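Side-chain contacts in DNMT2 (Spodoptera frugiperda, PDB 4H0N), which probably methylates a cytosine in the anticodon loop of tRNA(Asp), and cytosines in DNA, with S-adenosyl-L-methionine as methyl donor: residues 36-41 with 308-313; 205-210 with 285-290; 16-21 with 294-299; 42-45 with 51-54. The protein carries 3 engineered substitutions. All coordinates share one frame; numbering follows the deposited sequence.

Along the chain, helix 15-23 opens contact 3 and helix 37-46 opens contacts 1 and 4; strand 52-53 soon closes contact 4, and 205-210 opens contact 2. Contacts 2, 3 and 1 close late, on the start of helix 287-293, the loop after it and helix 308-316. Contacts 1 and 4 lie about 12 Å apart between centres and touch through Asn40 and Leu52; contacts 3 and 4 meet through His17 and Tyr43. Contact 2 lies about 16 Å from contact 1 between centres, where Tyr312 packs on Pro287. Contacts 1 and 3 tie late segments back to the early Rossmann-like half, beside bound S-adenosyl-L-homocysteine; contact 2 joins late segments to each other.

Contact 1 (36-41 with 308-313); sequences NTVANS and MKQCYR
Asn36 and Arg313 supply the polar half of this surface contact between two helices. Arg313 NH2 donates to Asn36 OD1 over 3.3 Å, a weak bond with an N-H...O angle of 151°. The oxygen lies at the edge of the guanidinium, in its plane, while the amide plane is turned 62° from it. Arg313 gets there with CG anti to its own N and a bend further out, at chi3 (67°). The same OD1 is the N-cap acceptor of helix 37-46, taking Ala39 N at 2.9 Å.

The apolar half is Val38 against Gln310. CG1 of Val38 meets CG of Gln310 at 3.8 Å, the two side chains nearly perpendicular; Val38 also packs on Leu314, one turn further along helix 308-316.

Asn36 touches the bound S-adenosyl-L-homocysteine, and its backbone N hydrogen-bonds Asp34 OD2. Were Asn36 an alanine, the first turn of the helix would probably lose its cap and Arg313 NH2 this acceptor.

One carbonyl oxygen is thus shared by two donors, firmly by Ala39 N and weakly by Arg313 NH2. It links the helix start beside the bound S-adenosyl-L-homocysteine loosely to helix 308-316, and the cationic neighbour is likely to polarise that carbonyl.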
loop_
_atom_site.group_PDB
_atom_site.type_symbol
_atom_site.label_atom_id
_atom_site.label_comp_id
_atom_site.label_asym_id
_atom_site.label_seq_id
_atom_site.Cartn_x
_atom_site.Cartn_y
_atom_site.Cartn_z
ATOM N N ASN A 36 -1.745 -7.961 -13.741
ATOM C CA ASN A 36 -2.454 -8.933 -12.913
ATOM C C ASN A 36 -3.959 -8.961 -13.165
ATOM O O ASN A 36 -4.663 -7.994 -12.882
ATOM C CB ASN A 36 -2.177 -8.708 -11.428
ATOM C CG ASN A 36 -2.682 -9.851 -10.571
ATOM O OD1 ASN A 36 -3.736 -9.757 -9.942
ATOM N ND2 ASN A 36 -1.939 -10.952 -10.565
ATOM N N THR A 37 -4.442 -10.085 -13.682
ATOM C CA THR A 37 -5.839 -10.218 -14.089
ATOM C C THR A 37 -6.839 -10.097 -12.947
ATOM O O THR A 37 -7.934 -9.573 -13.133
ATOM C CB THR A 37 -6.089 -11.544 -14.830
ATOM O OG1 THR A 37 -5.171 -12.538 -14.353
ATOM C CG2 THR A 37 -5.897 -11.357 -16.322
ATOM N N VAL A 38 -6.478 -10.592 -11.771
ATOM C CA VAL A 38 -7.380 -10.499 -10.633
ATOM C C VAL A 38 -7.466 -9.056 -10.172
ATOM O O VAL A 38 -8.558 -8.520 -9.988
ATOM C CB VAL A 38 -6.931 -11.384 -9.462
ATOM C CG1 VAL A 38 -7.778 -11.101 -8.244
ATOM C CG2 VAL A 38 -7.014 -12.861 -9.852
ATOM N N ALA A 39 -6.302 -8.437 -10.000
ATOM C CA ALA A 39 -6.219 -7.044 -9.583
ATOM C C ALA A 39 -6.959 -6.135 -10.561
ATOM O O ALA A 39 -7.736 -5.267 -10.153
ATOM C CB ALA A 39 -4.763 -6.617 -9.450
ATOM N N ASN A 40 -6.716 -6.346 -11.852
ATOM C CA ASN A 40 -7.408 -5.604 -12.899
ATOM C C ASN A 40 -8.925 -5.732 -12.779
ATOM O O ASN A 40 -9.654 -4.758 -12.986
ATOM C CB ASN A 40 -6.962 -6.070 -14.290
ATOM C CG ASN A 40 -5.519 -5.707 -14.603
ATOM O OD1 ASN A 40 -4.936 -4.826 -13.974
ATOM N ND2 ASN A 40 -4.939 -6.389 -15.584
ATOM N N SER A 41 -9.395 -6.929 -12.436
ATOM C CA SER A 41 -10.828 -7.188 -12.339
ATOM C C SER A 41 -11.423 -6.386 -11.193
ATOM O O SER A 41 -12.521 -5.843 -11.299
ATOM C CB SER A 41 -11.098 -8.676 -12.125
ATOM O OG SER A 41 -10.850 -9.043 -10.781
ATOM N N MET A 308 -11.237 -14.897 -0.321
ATOM C CA MET A 308 -10.618 -14.209 0.805
ATOM C C MET A 308 -9.101 -14.122 0.667
ATOM O O MET A 308 -8.510 -13.079 0.946
ATOM C CB MET A 308 -10.982 -14.899 2.124
ATOM C CG MET A 308 -12.436 -14.749 2.508
ATOM S SD MET A 308 -12.958 -13.035 2.362
ATOM C CE MET A 308 -14.705 -13.172 2.715
ATOM N N LYS A 309 -8.472 -15.214 0.241
ATOM C CA LYS A 309 -7.017 -15.260 0.140
ATOM C C LYS A 309 -6.504 -14.309 -0.939
ATOM O O LYS A 309 -5.465 -13.670 -0.773
ATOM C CB LYS A 309 -6.537 -16.690 -0.106
ATOM C CG LYS A 309 -6.873 -17.660 1.027
ATOM C CD LYS A 309 -6.114 -17.333 2.314
ATOM C CE LYS A 309 -6.420 -18.342 3.422
ATOM N NZ LYS A 309 -7.301 -17.768 4.479
ATOM N N GLN A 310 -7.250 -14.214 -2.030
ATOM C CA GLN A 310 -6.984 -13.261 -3.080
ATOM C C GLN A 310 -7.120 -11.851 -2.564
ATOM O O GLN A 310 -6.329 -10.992 -2.888
ATOM C CB GLN A 310 -8.014 -13.407 -4.187
ATOM C CG GLN A 310 -7.510 -13.805 -5.553
ATOM C CD GLN A 310 -8.223 -15.046 -6.067
ATOM O OE1 GLN A 310 -7.970 -15.499 -7.180
ATOM N NE2 GLN A 310 -9.142 -15.590 -5.255
ATOM N N CYS A 311 -8.159 -11.629 -1.779
ATOM C CA CYS A 311 -8.474 -10.324 -1.190
ATOM C C CYS A 311 -7.316 -9.791 -0.361
ATOM O O CYS A 311 -6.868 -8.656 -0.543
ATOM C CB CYS A 311 -9.704 -10.422 -0.284
ATOM S SG CYS A 311 -11.304 -10.443 -1.123
ATOM N N TYR A 312 -6.843 -10.624 0.558
ATOM C CA TYR A 312 -5.754 -10.244 1.443
ATOM C C TYR A 312 -4.441 -10.030 0.692
ATOM O O TYR A 312 -3.684 -9.122 1.023
ATOM C CB TYR A 312 -5.615 -11.251 2.593
ATOM C CG TYR A 312 -6.768 -11.153 3.573
ATOM C CD1 TYR A 312 -6.977 -9.988 4.298
ATOM C CD2 TYR A 312 -7.659 -12.206 3.753
ATOM C CE1 TYR A 312 -8.027 -9.877 5.183
ATOM C CE2 TYR A 312 -8.717 -12.097 4.642
ATOM C CZ TYR A 312 -8.890 -10.929 5.351
ATOM O OH TYR A 312 -9.925 -10.789 6.237
ATOM N N ARG A 313 -4.182 -10.841 -0.330
ATOM C CA ARG A 313 -3.009 -10.619 -1.170
ATOM C C ARG A 313 -3.067 -9.247 -1.858
ATOM O O ARG A 313 -2.101 -8.484 -1.808
ATOM C CB ARG A 313 -2.842 -11.725 -2.207
ATOM C CG ARG A 313 -1.572 -11.571 -3.033
ATOM C CD ARG A 313 -1.494 -12.580 -4.170
ATOM N NE ARG A 313 -2.512 -12.340 -5.190
ATOM C CZ ARG A 313 -2.425 -11.405 -6.132
ATOM N NH1 ARG A 313 -1.365 -10.608 -6.184
ATOM N NH2 ARG A 313 -3.401 -11.260 -7.019
#

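Contact 2 (205-210 with 285-290); sequences EKFLVP and FTPKEV
Phe285 meets Phe207 with its backbone, not its ring: its carbonyl O approaches Phe207 CD1 obliquely at 4.5 Å.

Thr286 makes the central contact. Its methyl CG2 sits over the middle of the Phe207 ring, 3.9 Å from the centroid and 12° off the normal, a CH-pi contact. The opposite face carries Lys206 CG, displaced toward the rim, so the ring lies between a neighbour in sequence and a distant methyl. With chi1 at 78°, OG1 of Thr286 stands between its N and carbonyl carbon, while CG2 is anti to the carbonyl carbon; one side chain can thus cap a helix and rest on the ring. OG1 accepts Glu289 N at 3.0 Å, and Glu289 OE1 takes Thr286 N at 2.8 Å, the two reciprocal bonds of a capping box.

Pro287, first in the helix, puts CD against Phe207 CE1 at 3.6 Å.

Glu289 OE1, which closes the box, also makes a salt bridge to Arg283, so its charge is probably offset in part. With a serine in place of Phe207, Thr286 CG2 and Pro287 CD are likely to lose their packing surface, opening a gap beside the capped turn.

Phe207 and Pro287 both pack on Tyr312 of helix 308-316. The 3-10 segment 205-207 is thereby laid against the start of helix 287-293, and backbone hydrogen bonds pair Phe207 with Tyr284 and Val209 with Leu282, one chain running up as the other runs down.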
loop_
_atom_site.group_PDB
_atom_site.type_symbol
_atom_site.label_atom_id
_atom_site.label_comp_id
_atom_site.label_asym_id
_atom_site.label_seq_id
_atom_site.Cartn_x
_atom_site.Cartn_y
_atom_site.Cartn_z
ATOM N N GLU A 205 -18.348 -15.816 11.485
ATOM C CA GLU A 205 -17.403 -16.681 12.187
ATOM C C GLU A 205 -16.274 -17.206 11.295
ATOM O O GLU A 205 -15.341 -17.838 11.785
ATOM C CB GLU A 205 -18.128 -17.857 12.854
ATOM C CG GLU A 205 -18.523 -17.609 14.309
ATOM C CD GLU A 205 -18.641 -18.896 15.116
ATOM O OE1 GLU A 205 -18.514 -19.989 14.524
ATOM O OE2 GLU A 205 -18.856 -18.811 16.344
ATOM N N LYS A 206 -16.349 -16.946 9.995
ATOM C CA LYS A 206 -15.311 -17.421 9.086
ATOM C C LYS A 206 -13.993 -16.667 9.272
ATOM O O LYS A 206 -12.941 -17.120 8.819
ATOM C CB LYS A 206 -15.777 -17.337 7.631
ATOM C CG LYS A 206 -15.708 -15.948 7.011
ATOM C CD LYS A 206 -17.026 -15.607 6.333
ATOM C CE LYS A 206 -16.830 -14.924 4.993
ATOM N NZ LYS A 206 -18.138 -14.592 4.362
ATOM N N PHE A 207 -14.052 -15.524 9.946
ATOM C CA PHE A 207 -12.865 -14.701 10.140
ATOM C C PHE A 207 -12.131 -15.039 11.431
ATOM O O PHE A 207 -11.051 -14.506 11.696
ATOM C CB PHE A 207 -13.224 -13.218 10.102
ATOM C CG PHE A 207 -13.709 -12.754 8.763
ATOM C CD1 PHE A 207 -12.824 -12.581 7.717
ATOM C CD2 PHE A 207 -15.050 -12.491 8.550
ATOM C CE1 PHE A 207 -13.266 -12.159 6.482
ATOM C CE2 PHE A 207 -15.501 -12.065 7.317
ATOM C CZ PHE A 207 -14.606 -11.900 6.282
ATOM N N LEU A 208 -12.722 -15.921 12.233
ATOM C CA LEU A 208 -12.083 -16.371 13.465
ATOM C C LEU A 208 -10.778 -17.077 13.143
ATOM O O LEU A 208 -10.707 -17.879 12.217
ATOM C CB LEU A 208 -13.005 -17.302 14.255
ATOM C CG LEU A 208 -14.071 -16.621 15.116
ATOM C CD1 LEU A 208 -15.108 -17.627 15.564
ATOM C CD2 LEU A 208 -13.450 -15.927 16.317
ATOM N N VAL A 209 -9.742 -16.757 13.901
ATOM C CA VAL A 209 -8.440 -17.372 13.707
ATOM C C VAL A 209 -8.507 -18.872 14.031
ATOM O O VAL A 209 -8.972 -19.265 15.107
ATOM C CB VAL A 209 -7.378 -16.647 14.556
ATOM C CG1 VAL A 209 -6.024 -17.302 14.413
ATOM C CG2 VAL A 209 -7.310 -15.186 14.150
ATOM N N PRO A 210 -8.068 -19.716 13.082
ATOM C CA PRO A 210 -8.134 -21.180 13.189
ATOM C C PRO A 210 -7.181 -21.743 14.240
ATOM O O PRO A 210 -6.243 -21.057 14.639
ATOM C CB PRO A 210 -7.702 -21.652 11.795
ATOM C CG PRO A 210 -7.887 -20.477 10.900
ATOM C CD PRO A 210 -7.582 -19.289 11.759
ATOM N N PHE A 285 -9.107 -9.154 10.735
ATOM C CA PHE A 285 -9.871 -8.039 10.200
ATOM C C PHE A 285 -10.476 -8.490 8.874
ATOM O O PHE A 285 -9.844 -9.234 8.121
ATOM C CB PHE A 285 -8.985 -6.806 9.997
ATOM C CG PHE A 285 -8.538 -6.149 11.282
ATOM C CD1 PHE A 285 -9.411 -5.353 12.013
ATOM C CD2 PHE A 285 -7.243 -6.316 11.752
ATOM C CE1 PHE A 285 -9.004 -4.748 13.196
ATOM C CE2 PHE A 285 -6.828 -5.713 12.933
ATOM C CZ PHE A 285 -7.707 -4.928 13.655
ATOM N N THR A 286 -11.703 -8.064 8.597
ATOM C CA THR A 286 -12.343 -8.381 7.325
ATOM C C THR A 286 -11.743 -7.492 6.243
ATOM O O THR A 286 -11.233 -6.414 6.554
ATOM C CB THR A 286 -13.853 -8.116 7.371
ATOM O OG1 THR A 286 -14.086 -6.710 7.231
ATOM C CG2 THR A 286 -14.449 -8.616 8.676
ATOM N N PRO A 287 -11.797 -7.936 4.970
ATOM C CA PRO A 287 -11.302 -7.137 3.842
ATOM C C PRO A 287 -11.870 -5.724 3.842
ATOM O O PRO A 287 -11.179 -4.773 3.470
ATOM C CB PRO A 287 -11.825 -7.905 2.630
ATOM C CG PRO A 287 -11.844 -9.320 3.083
ATOM C CD PRO A 287 -12.255 -9.270 4.530
ATOM N N LYS A 288 -13.123 -5.606 4.267
ATOM C CA LYS A 288 -13.813 -4.327 4.380
ATOM C C LYS A 288 -13.135 -3.431 5.414
ATOM O O LYS A 288 -12.882 -2.252 5.163
ATOM C CB LYS A 288 -15.269 -4.578 4.771
ATOM C CG LYS A 288 -16.164 -3.358 4.775
ATOM C CD LYS A 288 -17.592 -3.765 5.113
ATOM C CE LYS A 288 -18.526 -2.570 5.163
ATOM N NZ LYS A 288 -19.906 -2.976 5.549
ATOM N N GLU A 289 -12.839 -4.006 6.575
ATOM C CA GLU A 289 -12.176 -3.274 7.646
ATOM C C GLU A 289 -10.776 -2.834 7.241
ATOM O O GLU A 289 -10.374 -1.702 7.497
ATOM C CB GLU A 289 -12.136 -4.116 8.922
ATOM C CG GLU A 289 -13.466 -4.148 9.671
ATOM C CD GLU A 289 -13.609 -5.349 10.602
ATOM O OE1 GLU A 289 -12.843 -6.332 10.460
ATOM O OE2 GLU A 289 -14.501 -5.304 11.478
ATOM N N VAL A 290 -10.035 -3.728 6.601
ATOM C CA VAL A 290 -8.700 -3.396 6.126
ATOM C C VAL A 290 -8.765 -2.265 5.096
ATOM O O VAL A 290 -7.894 -1.396 5.061
ATOM C CB VAL A 290 -8.006 -4.632 5.531
ATOM C CG1 VAL A 290 -6.612 -4.279 5.015
ATOM C CG2 VAL A 290 -7.943 -5.746 6.570
#

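Contact 3 (16-21 with 294-299); sequences MHCAWK and MCFPKS
Phe296 offers its ring to Cys18 at a slant: SG stands 4.7 Å from the ring centroid and 56° off the normal, neither squarely over the ring nor in its plane. This sulfur-aromatic contact is made at one side of the ring, with SG 3.7 Å from Phe296 CD2. The ring of Tyr300 meets Phe296 edge-to-face, and Ser318 and Leu291 also pack on its side chain. The second ring of the contact, the pyrrolidine of Pro297, touches the same sulfur through CD at 3.9 Å, so SG has one aromatic and one aliphatic neighbour from consecutive residues.

Cys18 points toward the loop from its helix, and chi1 of -80° sets SG beside the backbone N, where it meets both rings. No hydrogen bond joins the two segments; the attachment is apolar and centres on the sulfur.

The loop is shaped by the end of helix 287-293. Cys295, with positive phi, is the C-prime residue of a Schellman motif in which Phe296 N bonds Leu291 O and Cys295 N bonds Met292 O, and the turn is followed directly by Phe296 and Pro297.

Ser318 probably belongs to the S-adenosyl-L-homocysteine site, and the Phe296 side chain lies about 5 Å from the bound ligand, between nearest atoms. Cys18 also packs on Val321 of helix 321-332, while Met16 and Trp20 of the same helix 15-23 reach strand 4-9, so this loop is packed against a helix lying on the central sheet.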
loop_
_atom_site.group_PDB
_atom_site.type_symbol
_atom_site.label_atom_id
_atom_site.label_comp_id
_atom_site.label_asym_id
_atom_site.label_seq_id
_atom_site.Cartn_x
_atom_site.Cartn_y
_atom_site.Cartn_z
ATOM N N MET A 16 -4.076 4.471 -5.851
ATOM C CA MET A 16 -3.686 5.758 -6.405
ATOM C C MET A 16 -4.916 6.526 -6.874
ATOM O O MET A 16 -5.125 7.678 -6.493
ATOM C CB MET A 16 -2.733 5.545 -7.577
ATOM C CG MET A 16 -1.400 4.940 -7.190
ATOM S SD MET A 16 -0.447 6.046 -6.137
ATOM C CE MET A 16 1.185 5.325 -6.264
ATOM N N HIS A 17 -5.730 5.866 -7.694
ATOM C CA HIS A 17 -6.967 6.432 -8.214
ATOM C C HIS A 17 -7.875 6.901 -7.079
ATOM O O HIS A 17 -8.508 7.953 -7.171
ATOM C CB HIS A 17 -7.685 5.389 -9.066
ATOM C CG HIS A 17 -8.744 5.950 -9.958
ATOM N ND1 HIS A 17 -9.225 5.272 -11.058
ATOM C CD2 HIS A 17 -9.425 7.123 -9.913
ATOM C CE1 HIS A 17 -10.152 6.004 -11.653
ATOM N NE2 HIS A 17 -10.292 7.124 -10.980
ATOM N N CYS A 18 -7.932 6.122 -6.006
ATOM C CA CYS A 18 -8.724 6.503 -4.848
ATOM C C CYS A 18 -8.150 7.727 -4.159
ATOM O O CYS A 18 -8.889 8.545 -3.622
ATOM C CB CYS A 18 -8.818 5.347 -3.859
ATOM S SG CYS A 18 -10.050 4.133 -4.313
ATOM N N ALA A 19 -6.828 7.844 -4.183
ATOM C CA ALA A 19 -6.143 8.936 -3.513
ATOM C C ALA A 19 -6.256 10.241 -4.302
ATOM O O ALA A 19 -6.338 11.326 -3.721
ATOM C CB ALA A 19 -4.687 8.572 -3.275
ATOM N N TRP A 20 -6.264 10.131 -5.625
ATOM C CA TRP A 20 -6.413 11.299 -6.484
ATOM C C TRP A 20 -7.756 11.987 -6.250
ATOM O O TRP A 20 -7.840 13.216 -6.249
ATOM C CB TRP A 20 -6.285 10.911 -7.955
ATOM C CG TRP A 20 -6.381 12.092 -8.858
ATOM C CD1 TRP A 20 -7.458 12.470 -9.609
ATOM C CD2 TRP A 20 -5.367 13.073 -9.089
ATOM N NE1 TRP A 20 -7.170 13.620 -10.299
ATOM C CE2 TRP A 20 -5.892 14.012 -9.993
ATOM C CE3 TRP A 20 -4.059 13.242 -8.619
ATOM C CZ2 TRP A 20 -5.158 15.108 -10.439
ATOM C CZ3 TRP A 20 -3.332 14.330 -9.064
ATOM C CH2 TRP A 20 -3.882 15.249 -9.964
ATOM N N LYS A 21 -8.803 11.189 -6.054
ATOM C CA LYS A 21 -10.127 11.720 -5.759
ATOM C C LYS A 21 -10.132 12.452 -4.431
ATOM O O LYS A 21 -10.653 13.557 -4.329
ATOM C CB LYS A 21 -11.167 10.601 -5.736
ATOM C CG LYS A 21 -11.579 10.104 -7.108
ATOM C CD LYS A 21 -12.655 9.028 -7.003
ATOM C CE LYS A 21 -13.061 8.508 -8.379
ATOM N NZ LYS A 21 -14.256 7.616 -8.315
ATOM N N MET A 294 -7.006 1.228 5.536
ATOM C CA MET A 294 -6.113 1.805 4.532
ATOM C C MET A 294 -6.723 3.043 3.871
ATOM O O MET A 294 -6.241 3.520 2.842
ATOM C CB MET A 294 -5.716 0.762 3.492
ATOM C CG MET A 294 -4.892 -0.365 4.075
ATOM S SD MET A 294 -4.429 -1.573 2.835
ATOM C CE MET A 294 -3.162 -0.669 1.952
ATOM N N CYS A 295 -7.791 3.543 4.486
ATOM C CA CYS A 295 -8.417 4.809 4.124
ATOM C C CYS A 295 -9.013 4.834 2.725
ATOM O O CYS A 295 -9.051 5.880 2.083
ATOM C CB CYS A 295 -7.446 5.972 4.326
ATOM S SG CYS A 295 -6.876 6.133 6.032
ATOM N N PHE A 296 -9.482 3.688 2.253
ATOM C CA PHE A 296 -10.277 3.673 1.035
ATOM C C PHE A 296 -11.656 4.242 1.359
ATOM O O PHE A 296 -12.084 4.216 2.517
ATOM C CB PHE A 296 -10.405 2.256 0.483
ATOM C CG PHE A 296 -9.218 1.803 -0.318
ATOM C CD1 PHE A 296 -8.001 1.552 0.296
ATOM C CD2 PHE A 296 -9.324 1.600 -1.687
ATOM C CE1 PHE A 296 -6.908 1.118 -0.442
ATOM C CE2 PHE A 296 -8.233 1.167 -2.430
ATOM C CZ PHE A 296 -7.025 0.928 -1.805
ATOM N N PRO A 297 -12.350 4.779 0.345
ATOM C CA PRO A 297 -13.705 5.289 0.582
ATOM C C PRO A 297 -14.738 4.161 0.655
ATOM O O PRO A 297 -14.476 3.055 0.185
ATOM C CB PRO A 297 -13.960 6.186 -0.635
ATOM C CG PRO A 297 -13.084 5.637 -1.707
ATOM C CD PRO A 297 -11.865 5.077 -1.015
ATOM N N LYS A 298 -15.899 4.456 1.233
ATOM C CA LYS A 298 -16.938 3.463 1.483
ATOM C C LYS A 298 -17.623 3.002 0.197
ATOM O O LYS A 298 -18.164 1.896 0.133
ATOM C CB LYS A 298 -17.967 4.008 2.484
ATOM C CG LYS A 298 -17.366 4.543 3.789
ATOM C CD LYS A 298 -16.951 6.017 3.682
ATOM C CE LYS A 298 -15.582 6.266 4.316
ATOM N NZ LYS A 298 -15.044 7.628 4.013
ATOM N N SER A 299 -17.592 3.851 -0.824
ATOM C CA SER A 299 -18.100 3.488 -2.142
ATOM C C SER A 299 -17.237 2.395 -2.767
ATOM O O SER A 299 -17.692 1.651 -3.639
ATOM C CB SER A 299 -18.167 4.714 -3.062
ATOM O OG SER A 299 -17.017 5.541 -2.927
#

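Contact 4 (42-45 with 51-54); sequences VYKH and NLLN
Tyr43 and Leu52 are brought together by similar first torsions: each CG is anti to its backbone N (chi1 -172° and 163°), which extends both side chains toward each other between helix and strand. The two lie alongside, pointing opposite ways. In Leu52, chi2 of 63° places CD1 to one side and carries CD2 forward as the leading methyl.

That methyl does all the touching from the strand. It lies 4.0 Å from Tyr43 CD2, oblique to the ring, and 4.1 Å from Tyr43 CB. Lys44 adds its aliphatic root, lying across the leucine with CG 4.0 Å from Leu52 CD2; bends at chi3 and chi4 then take the ammonium end away from the strand. Leu52 also packs on Asn40, one turn earlier in the helix.

The contact itself is wholly apolar, and the phenol end of Tyr43 is engaged elsewhere. Its OH hydrogen-bonds Glu8 OE2 and His17 ND1, linking strand 4-9 and helix 15-23, and its side chain also packs on Ile29 and Ala32 of strand 27-33. These anchors are likely to fix the ring against which Leu52 rests.

Strand 52-53 is an edge of the main sheet; Leu53 makes backbone bonds with Ala32 and Asp34. Helix 37-46 thus packs on the strand it leads into, closing the beta-alpha-beta crossover 27-33, 37-46, 52-53 of the Rossmann-like class I methyltransferase fold.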
loop_
_atom_site.group_PDB
_atom_site.type_symbol
_atom_site.label_atom_id
_atom_site.label_comp_id
_atom_site.label_asym_id
_atom_site.label_seq_id
_atom_site.Cartn_x
_atom_site.Cartn_y
_atom_site.Cartn_z
ATOM N N VAL A 42 -10.681 -6.317 -10.096
ATOM C CA VAL A 42 -11.078 -5.524 -8.944
ATOM C C VAL A 42 -11.071 -4.050 -9.313
ATOM O O VAL A 42 -11.974 -3.299 -8.942
ATOM C CB VAL A 42 -10.120 -5.760 -7.773
ATOM C CG1 VAL A 42 -10.400 -4.783 -6.642
ATOM C CG2 VAL A 42 -10.227 -7.200 -7.300
ATOM N N TYR A 43 -10.049 -3.641 -10.056
ATOM C CA TYR A 43 -9.934 -2.256 -10.497
ATOM C C TYR A 43 -11.107 -1.884 -11.402
ATOM O O TYR A 43 -11.681 -0.805 -11.266
ATOM C CB TYR A 43 -8.599 -2.017 -11.221
ATOM C CG TYR A 43 -8.319 -0.561 -11.548
ATOM C CD1 TYR A 43 -7.396 0.170 -10.812
ATOM C CD2 TYR A 43 -8.977 0.082 -12.590
ATOM C CE1 TYR A 43 -7.138 1.503 -11.100
ATOM C CE2 TYR A 43 -8.733 1.411 -12.881
ATOM C CZ TYR A 43 -7.811 2.122 -12.136
ATOM O OH TYR A 43 -7.560 3.451 -12.434
ATOM N N LYS A 44 -11.455 -2.778 -12.324
ATOM C CA LYS A 44 -12.532 -2.512 -13.274
ATOM C C LYS A 44 -13.877 -2.409 -12.569
ATOM O O LYS A 44 -14.785 -1.710 -13.018
ATOM C CB LYS A 44 -12.589 -3.599 -14.347
ATOM C CG LYS A 44 -12.281 -3.089 -15.747
ATOM C CD LYS A 44 -12.619 -4.112 -16.831
ATOM C CE LYS A 44 -14.118 -4.362 -16.937
ATOM N NZ LYS A 44 -14.595 -5.447 -16.024
ATOM N N HIS A 45 -13.992 -3.114 -11.452
ATOM C CA HIS A 45 -15.228 -3.148 -10.702
ATOM C C HIS A 45 -15.523 -1.779 -10.110
ATOM O O HIS A 45 -16.670 -1.332 -10.092
ATOM C CB HIS A 45 -15.141 -4.198 -9.596
ATOM C CG HIS A 45 -16.349 -4.247 -8.721
ATOM N ND1 HIS A 45 -17.530 -4.847 -9.111
ATOM C CD2 HIS A 45 -16.570 -3.756 -7.477
ATOM C CE1 HIS A 45 -18.419 -4.727 -8.142
ATOM N NE2 HIS A 45 -17.866 -4.072 -7.143
ATOM N N ASN A 51 -9.651 3.722 -18.459
ATOM C CA ASN A 51 -8.771 2.952 -19.334
ATOM C C ASN A 51 -7.776 2.092 -18.559
ATOM O O ASN A 51 -6.821 2.602 -17.965
ATOM C CB ASN A 51 -8.014 3.886 -20.276
ATOM C CG ASN A 51 -8.501 3.793 -21.703
ATOM O OD1 ASN A 51 -8.614 2.701 -22.263
ATOM N ND2 ASN A 51 -8.795 4.942 -22.303
ATOM N N LEU A 52 -8.004 0.783 -18.573
ATOM C CA LEU A 52 -7.135 -0.155 -17.877
ATOM C C LEU A 52 -6.502 -1.135 -18.859
ATOM O O LEU A 52 -7.201 -1.838 -19.589
ATOM C CB LEU A 52 -7.920 -0.897 -16.796
ATOM C CG LEU A 52 -7.337 -2.182 -16.207
ATOM C CD1 LEU A 52 -6.023 -1.928 -15.478
ATOM C CD2 LEU A 52 -8.360 -2.816 -15.281
ATOM N N LEU A 53 -5.173 -1.175 -18.871
ATOM C CA LEU A 53 -4.450 -1.979 -19.847
ATOM C C LEU A 53 -3.668 -3.126 -19.216
ATOM O O LEU A 53 -2.806 -2.913 -18.368
ATOM C CB LEU A 53 -3.513 -1.087 -20.656
ATOM C CG LEU A 53 -4.207 0.204 -21.090
ATOM C CD1 LEU A 53 -3.221 1.157 -21.713
ATOM C CD2 LEU A 53 -5.351 -0.087 -22.048
ATOM N N ASN A 54 -3.987 -4.347 -19.632
ATOM C CA ASN A 54 -3.183 -5.503 -19.277
ATOM C C ASN A 54 -1.942 -5.483 -20.162
ATOM O O ASN A 54 -1.938 -6.058 -21.248
ATOM C CB ASN A 54 -3.975 -6.797 -19.485
ATOM C CG ASN A 54 -3.354 -7.989 -18.776
ATOM O OD1 ASN A 54 -2.133 -8.144 -18.747
ATOM N ND2 ASN A 54 -4.199 -8.837 -18.194
#